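Local structure of uncharacterized protein lp_2219 (Lactobacillus plantarum, 3HFQ) at residues A[132-136]-A[184-188]; A[149-153]-A[216-221]; A[308-313]-A[325-331]. The protein is of unknown function but folds as a seven-bladed beta-propeller of the lactonase family, so that it may act on a lactone-type substrate. The protein carries 1 engineered substitution. All coordinates share one frame; numbering follows the deposited sequence.

Contact 1: A[132-136]-A[184-188]; sequences HGPRP and EAGFG
Arg135 reaches over the backbone of Gly186 and lays the flat of its guanidinium against a carbonyl oxygen. From CB, CG leaves anti to the carbonyl carbon (chi1 -74°), and the chain, extended from CG to NE, brings CD to 3.3 Å from Gly186 O. NE follows at 3.1 Å from Gly186 O, and CZ lies 3.0 Å from Gly186 O. NH1 is 3.0 Å from Gly186 O and 3.1 Å from Gly186 CA, while NH2 has drifted to 3.8 Å from Gly186 O. The oxygen therefore sits over a guanidinium face, where the N-H bonds do not aim, and neither NE nor NH1 makes a hydrogen bond to it.

One residue earlier, the Pro134 ring leans on the same turn, CG 3.5 Å from Gly186 N and 3.9 Å from Ala185 CB. Gly186 is the third residue of a type II turn from Glu184 to Phe187; with phi at 93°, a CB would jam against the preceding carbonyl and strike Arg135 NH1. Asp162 accepts from the amides of Gly186 and Gly188, steadying the turn from another loop. Two loops that link successive propeller sheets thus meet through proline packing and a probable charge-to-carbonyl attraction, a chemistry that holds position without the directional grip of a hydrogen bond.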
# COMPACT_ATOMS: atom_id res chain seq x y z
N HIS A 132 -5.40 15.37 -15.35
CA HIS A 132 -4.60 16.17 -14.44
C HIS A 132 -5.50 16.77 -13.36
O HIS A 132 -6.72 16.54 -13.36
CB HIS A 132 -3.88 17.30 -15.19
CG HIS A 132 -4.81 18.21 -15.94
ND1 HIS A 132 -5.27 17.92 -17.21
CD2 HIS A 132 -5.37 19.39 -15.59
CE1 HIS A 132 -6.08 18.89 -17.60
NE2 HIS A 132 -6.16 19.79 -16.64
N GLY A 133 -4.90 17.54 -12.46
CA GLY A 133 -5.66 18.15 -11.38
C GLY A 133 -5.20 19.57 -11.10
O GLY A 133 -4.26 20.05 -11.73
N PRO A 134 -5.83 20.26 -10.13
CA PRO A 134 -5.50 21.64 -9.76
C PRO A 134 -4.19 21.81 -8.98
O PRO A 134 -3.54 22.84 -9.08
CB PRO A 134 -6.71 22.06 -8.93
CG PRO A 134 -7.08 20.79 -8.24
CD PRO A 134 -7.01 19.78 -9.37
N ARG A 135 -3.81 20.80 -8.20
CA ARG A 135 -2.59 20.87 -7.40
C ARG A 135 -1.31 20.65 -8.21
O ARG A 135 -1.32 19.95 -9.23
CB ARG A 135 -2.68 19.85 -6.25
CG ARG A 135 -3.63 20.25 -5.11
CD ARG A 135 -3.98 19.05 -4.24
NE ARG A 135 -4.35 19.38 -2.86
CZ ARG A 135 -5.49 19.96 -2.49
NH1 ARG A 135 -6.40 20.29 -3.39
NH2 ARG A 135 -5.71 20.20 -1.20
N PRO A 136 -0.19 21.24 -7.76
CA PRO A 136 1.11 21.13 -8.43
C PRO A 136 1.53 19.69 -8.68
O PRO A 136 2.20 19.38 -9.67
CB PRO A 136 2.06 21.84 -7.46
CG PRO A 136 1.17 22.85 -6.80
CD PRO A 136 -0.08 22.05 -6.54
N GLU A 184 -13.62 15.17 -5.77
CA GLU A 184 -13.51 16.63 -5.81
C GLU A 184 -12.09 17.00 -6.20
O GLU A 184 -11.12 16.37 -5.75
CB GLU A 184 -13.84 17.22 -4.43
CG GLU A 184 -15.32 17.26 -4.07
CD GLU A 184 -16.08 18.36 -4.78
OE1 GLU A 184 -16.26 18.28 -6.02
OE2 GLU A 184 -16.51 19.32 -4.10
N ALA A 185 -11.95 18.01 -7.05
CA ALA A 185 -10.64 18.44 -7.52
C ALA A 185 -9.64 18.70 -6.39
O ALA A 185 -9.93 19.44 -5.45
CB ALA A 185 -10.78 19.69 -8.38
N GLY A 186 -8.47 18.07 -6.48
CA GLY A 186 -7.44 18.25 -5.47
C GLY A 186 -7.46 17.23 -4.34
O GLY A 186 -6.63 17.30 -3.43
N PHE A 187 -8.39 16.29 -4.40
CA PHE A 187 -8.49 15.26 -3.37
C PHE A 187 -7.20 14.43 -3.34
O PHE A 187 -6.69 14.12 -2.27
CB PHE A 187 -9.70 14.35 -3.65
CG PHE A 187 -9.92 13.30 -2.59
CD1 PHE A 187 -9.43 12.01 -2.76
CD2 PHE A 187 -10.63 13.60 -1.43
CE1 PHE A 187 -9.63 11.03 -1.78
CE2 PHE A 187 -10.85 12.63 -0.45
CZ PHE A 187 -10.35 11.34 -0.62
N GLY A 188 -6.69 14.11 -4.53
CA GLY A 188 -5.46 13.33 -4.64
C GLY A 188 -5.57 11.94 -4.05
O GLY A 188 -4.80 11.59 -3.14

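Contact 2: A[149-153]-A[216-221]. Engineered in segment 216-221: Thr218 (natural residue Ala).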
# COMPACT_ATOMS: atom_id res chain seq x y z
N THR A 149 -11.12 -5.98 -6.02
CA THR A 149 -12.33 -5.58 -5.31
C THR A 149 -12.93 -6.87 -4.75
O THR A 149 -12.49 -7.96 -5.10
CB THR A 149 -13.38 -4.94 -6.26
OG1 THR A 149 -13.77 -5.90 -7.25
CG2 THR A 149 -12.80 -3.71 -6.95
N PRO A 150 -13.96 -6.76 -3.90
CA PRO A 150 -14.59 -7.95 -3.32
C PRO A 150 -15.06 -8.97 -4.35
O PRO A 150 -15.02 -10.17 -4.10
CB PRO A 150 -15.75 -7.36 -2.51
CG PRO A 150 -15.19 -6.04 -2.06
CD PRO A 150 -14.55 -5.53 -3.34
N ASP A 151 -15.51 -8.49 -5.51
CA ASP A 151 -15.99 -9.38 -6.57
C ASP A 151 -14.94 -9.61 -7.65
O ASP A 151 -15.26 -9.97 -8.79
CB ASP A 151 -17.30 -8.85 -7.16
CG ASP A 151 -17.16 -7.46 -7.76
OD1 ASP A 151 -16.26 -6.71 -7.34
OD2 ASP A 151 -17.97 -7.13 -8.65
N ASN A 152 -13.68 -9.40 -7.27
CA ASN A 152 -12.53 -9.62 -8.14
C ASN A 152 -12.35 -8.77 -9.39
O ASN A 152 -11.78 -9.23 -10.38
CB ASN A 152 -12.44 -11.11 -8.47
CG ASN A 152 -12.14 -11.95 -7.24
OD1 ASN A 152 -11.06 -11.84 -6.66
ND2 ASN A 152 -13.10 -12.76 -6.84
N ARG A 153 -12.84 -7.54 -9.34
CA ARG A 153 -12.63 -6.62 -10.44
C ARG A 153 -11.37 -5.90 -9.94
O ARG A 153 -10.90 -6.21 -8.84
CB ARG A 153 -13.80 -5.64 -10.57
CG ARG A 153 -15.14 -6.30 -10.89
CD ARG A 153 -16.22 -5.24 -11.05
NE ARG A 153 -17.58 -5.77 -10.90
CZ ARG A 153 -18.41 -6.05 -11.91
NH1 ARG A 153 -18.03 -5.85 -13.16
NH2 ARG A 153 -19.63 -6.49 -11.66
N TYR A 216 -19.74 0.35 -2.11
CA TYR A 216 -19.45 -0.38 -3.34
C TYR A 216 -20.58 -1.36 -3.64
O TYR A 216 -21.06 -2.05 -2.75
CB TYR A 216 -18.13 -1.15 -3.20
CG TYR A 216 -17.74 -1.93 -4.43
CD1 TYR A 216 -17.32 -1.28 -5.59
CD2 TYR A 216 -17.76 -3.33 -4.43
CE1 TYR A 216 -16.94 -2.00 -6.73
CE2 TYR A 216 -17.39 -4.06 -5.56
CZ TYR A 216 -16.98 -3.38 -6.70
OH TYR A 216 -16.59 -4.10 -7.81
N ASP A 217 -20.98 -1.42 -4.91
CA ASP A 217 -22.04 -2.33 -5.33
C ASP A 217 -21.47 -3.34 -6.32
O ASP A 217 -21.05 -2.98 -7.42
CB ASP A 217 -23.19 -1.55 -5.98
CG ASP A 217 -24.39 -2.43 -6.30
OD1 ASP A 217 -24.33 -3.65 -6.06
OD2 ASP A 217 -25.40 -1.89 -6.79
N THR A 218 -21.46 -4.62 -5.94
CA THR A 218 -20.92 -5.64 -6.83
C THR A 218 -21.72 -5.78 -8.12
O THR A 218 -21.18 -6.17 -9.15
CB THR A 218 -20.86 -7.01 -6.13
OG1 THR A 218 -22.17 -7.39 -5.70
CG2 THR A 218 -19.93 -6.94 -4.93
N GLN A 219 -23.01 -5.44 -8.07
CA GLN A 219 -23.85 -5.54 -9.26
C GLN A 219 -23.46 -4.54 -10.34
O GLN A 219 -23.54 -4.84 -11.53
CB GLN A 219 -25.33 -5.36 -8.89
CG GLN A 219 -25.87 -6.44 -7.95
CD GLN A 219 -27.38 -6.49 -7.92
OE1 GLN A 219 -28.05 -5.47 -7.71
NE2 GLN A 219 -27.94 -7.68 -8.13
N THR A 220 -23.04 -3.34 -9.94
CA THR A 220 -22.64 -2.31 -10.89
C THR A 220 -21.13 -2.16 -10.98
O THR A 220 -20.62 -1.55 -11.92
CB THR A 220 -23.21 -0.92 -10.52
OG1 THR A 220 -22.67 -0.51 -9.25
CG2 THR A 220 -24.73 -0.96 -10.44
N GLY A 221 -20.41 -2.71 -10.01
CA GLY A 221 -18.97 -2.57 -10.01
C GLY A 221 -18.62 -1.10 -9.89
O GLY A 221 -17.61 -0.64 -10.41
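A type I turn from Thr149 to Asn152, joining strands 143-148 and 154-158 of one propeller blade, packs against the end of strand 210-217 and the turn after it in the next blade. Asp151 carries the polar part of the contact. Tyr216 OH donates to Asp151 OD1 at 2.7 Å, meeting it on the syn side with the oxygen in the plane of the phenol ring, at its edge; carboxylate and ring planes stand 69° apart. Thr149 OG1 also donates to Asp151 OD1, at 2.6 Å and nearly along its C-O axis, so two hydroxyls grip one oxygen. Thr149 OG1 in turn accepts from Arg153 N at 2.8 Å, tying the carboxylate back to the turn's own backbone.

The other oxygen, Asp151 OD2, takes Arg153 NE in a 2.7 Å salt bridge. With CG beside its backbone N (chi1 -62°) and the chain extended to NE, Arg153 runs on across the interface, where NH2 makes a 3.0 Å hydrogen bond to Thr218 O with an N-H...O angle of 151°. Gly221 CA lies over a face of the guanidinium, 3.6 Å from Arg153 NE, and NH1 bonds Asn168, so the group is fixed from several directions.

Apolar contacts fill in the sides: Pro150 CD rests 3.9 Å from Tyr216 CE2, and the methyl CG2 of the engineered Thr218 touches Asp151 CB. The Tyr216 ring also meets Phe194 edge-to-face. A Thr-Pro-Asp-Asn-Arg hairpin turn whose aspartate and arginine reach the adjacent blade resembles the Ser-Pro-Asp-Gly turns that recur between blade strands in beta-propellers.

Contact 3: A[308-313]-A[325-331]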
# COMPACT_ATOMS: atom_id res chain seq x y z
N ASP A 308 14.99 6.58 8.71
CA ASP A 308 15.49 5.21 8.69
C ASP A 308 15.15 4.39 9.93
O ASP A 308 15.99 3.63 10.42
CB ASP A 308 17.01 5.22 8.53
CG ASP A 308 17.47 6.01 7.32
OD1 ASP A 308 18.37 6.86 7.48
OD2 ASP A 308 16.92 5.79 6.22
N ASN A 309 13.94 4.52 10.44
CA ASN A 309 13.57 3.74 11.62
C ASN A 309 12.15 3.20 11.57
O ASN A 309 11.27 3.77 10.93
CB ASN A 309 13.77 4.56 12.91
CG ASN A 309 13.29 6.00 12.79
OD1 ASN A 309 12.60 6.37 11.84
ND2 ASN A 309 13.64 6.81 13.78
N ALA A 310 11.95 2.08 12.25
CA ALA A 310 10.65 1.44 12.32
C ALA A 310 10.19 1.54 13.76
O ALA A 310 11.01 1.64 14.68
CB ALA A 310 10.76 -0.03 11.89
N THR A 311 8.88 1.51 13.96
CA THR A 311 8.30 1.62 15.29
C THR A 311 7.28 0.52 15.52
O THR A 311 6.50 0.19 14.62
CB THR A 311 7.62 2.99 15.47
OG1 THR A 311 8.56 4.03 15.21
CG2 THR A 311 7.09 3.15 16.90
N LEU A 312 7.29 -0.05 16.72
CA LEU A 312 6.37 -1.12 17.08
C LEU A 312 5.36 -0.63 18.11
O LEU A 312 5.73 -0.00 19.11
CB LEU A 312 7.13 -2.31 17.67
CG LEU A 312 6.26 -3.44 18.23
CD1 LEU A 312 5.54 -4.14 17.08
CD2 LEU A 312 7.11 -4.44 19.00
N TYR A 313 4.08 -0.92 17.86
CA TYR A 313 3.01 -0.55 18.77
C TYR A 313 2.25 -1.78 19.21
O TYR A 313 2.21 -2.78 18.50
CB TYR A 313 1.95 0.34 18.11
CG TYR A 313 2.42 1.61 17.48
CD1 TYR A 313 2.69 1.68 16.12
CD2 TYR A 313 2.52 2.79 18.23
CE1 TYR A 313 3.05 2.87 15.51
CE2 TYR A 313 2.88 3.99 17.64
CZ TYR A 313 3.14 4.02 16.28
OH TYR A 313 3.46 5.20 15.67
N LEU A 325 5.70 0.67 21.95
CA LEU A 325 6.42 -0.43 22.58
C LEU A 325 7.91 -0.28 22.33
O LEU A 325 8.72 -0.38 23.25
CB LEU A 325 5.96 -1.79 22.03
CG LEU A 325 4.64 -2.36 22.55
CD1 LEU A 325 4.35 -3.68 21.84
CD2 LEU A 325 4.73 -2.57 24.06
N GLN A 326 8.27 -0.02 21.08
CA GLN A 326 9.68 0.14 20.73
C GLN A 326 9.83 1.05 19.52
O GLN A 326 9.02 1.02 18.59
CB GLN A 326 10.31 -1.22 20.44
CG GLN A 326 11.80 -1.19 20.13
CD GLN A 326 12.35 -2.57 19.80
OE1 GLN A 326 11.60 -3.53 19.64
NE2 GLN A 326 13.67 -2.67 19.70
N LYS A 327 10.88 1.87 19.54
CA LYS A 327 11.15 2.78 18.44
C LYS A 327 12.62 2.70 18.06
O LYS A 327 13.41 2.00 18.69
CB LYS A 327 10.81 4.22 18.83
CG LYS A 327 11.68 4.80 19.95
CD LYS A 327 11.34 6.27 20.22
CE LYS A 327 12.21 6.86 21.32
NZ LYS A 327 11.92 8.31 21.55
N ASP A 328 12.97 3.43 17.00
CA ASP A 328 14.33 3.49 16.52
C ASP A 328 14.97 2.17 16.08
O ASP A 328 16.16 1.96 16.29
CB ASP A 328 15.22 4.19 17.55
CG ASP A 328 14.85 5.64 17.73
OD1 ASP A 328 14.49 6.29 16.72
OD2 ASP A 328 14.92 6.15 18.87
N VAL A 329 14.17 1.29 15.49
CA VAL A 329 14.69 0.03 14.97
C VAL A 329 15.15 0.43 13.58
O VAL A 329 14.36 0.89 12.76
CB VAL A 329 13.60 -1.04 14.84
CG1 VAL A 329 14.17 -2.28 14.16
CG2 VAL A 329 13.05 -1.40 16.22
N THR A 330 16.44 0.27 13.30
CA THR A 330 16.97 0.69 12.01
C THR A 330 16.58 -0.12 10.77
O THR A 330 16.84 -1.32 10.68
CB THR A 330 18.51 0.80 12.06
OG1 THR A 330 18.89 1.66 13.14
CG2 THR A 330 19.06 1.37 10.76
N VAL A 331 15.95 0.58 9.84
CA VAL A 331 15.52 0.03 8.55
C VAL A 331 15.80 1.18 7.60
O VAL A 331 15.05 2.16 7.56
CB VAL A 331 14.01 -0.28 8.50
CG1 VAL A 331 13.63 -0.71 7.08
CG2 VAL A 331 13.66 -1.39 9.48
O HOH W 1 11.20 4.92 15.26
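Asn309 and Asp328 turn their side chains to the same side: in Asn309, CG sits between the backbone N and the carbonyl carbon (chi1 43°), while in Asp328 it lies beside the backbone N. The two flat groups run side by side with planes 20° apart, and Asn309 ND2 donates to Asp328 OD1 at 3.1 Å, the acceptor lying 17° out of the Asn309 amide plane. Asn309 OD1 accepts from Thr307, so both ends of the amide are used. An alanine in place of Asn309 is likely to leave the Asp328 carboxylate without its cross-strand donor and Thr307 without its acceptor.

The backbones of the two strands pair antiparallel. Ala310 and Val329 form a hydrogen-bonded pair, with Ala310 N to Val329 O at 2.7 Å; Leu312 and Gln326 form another, with Leu312 N to Gln326 O at 2.8 Å. Between these pairs the register slips by one residue, a beta bulge, and a water bridges the strands there, donating to Thr311 OG1 at 2.8 Å and accepting from Asp328 N at 2.9 Å. Leu325 and Gln326 both face Leu312 in a classic bulge: Leu312 O receives Leu325 N at 2.9 Å and Gln326 N at 3.2 Å. Leu312 CD2 packs on Leu325 CD1, 4.0 Å away.

Strand 309-315 continues the sheet inward, bonding to strand 299-304 through Thr311 and Tyr313. Ala310 and Leu312 point to the face covered by Leu30 of strand 29-38, whereas Thr311 OG1 also hydrogen-bonds Thr283 O, and Tyr313 OH bonds Ser282 O.

Overall arrangement
All three contacts are partly buried, but contact 3 has the largest share of buried residues and joins two strands of a single blade, the hairpin 309-315 and 322-330. Contacts 1 and 2 work between elements: contact 2 ties the sheet of strand 143-148 to that of strand 210-217, and contact 1 brings together the loops that lead into those same two sheets. Their centres lie about 26 Å apart, while contact 3 is across the propeller, its centre about 37 Å from that of contact 2. The chemistry follows: antiparallel backbone bonding, interrupted by a bulge, within the blade; a buried tyrosine with a charged side-chain network between blades; and sparse packing without hydrogen bonds between the loops.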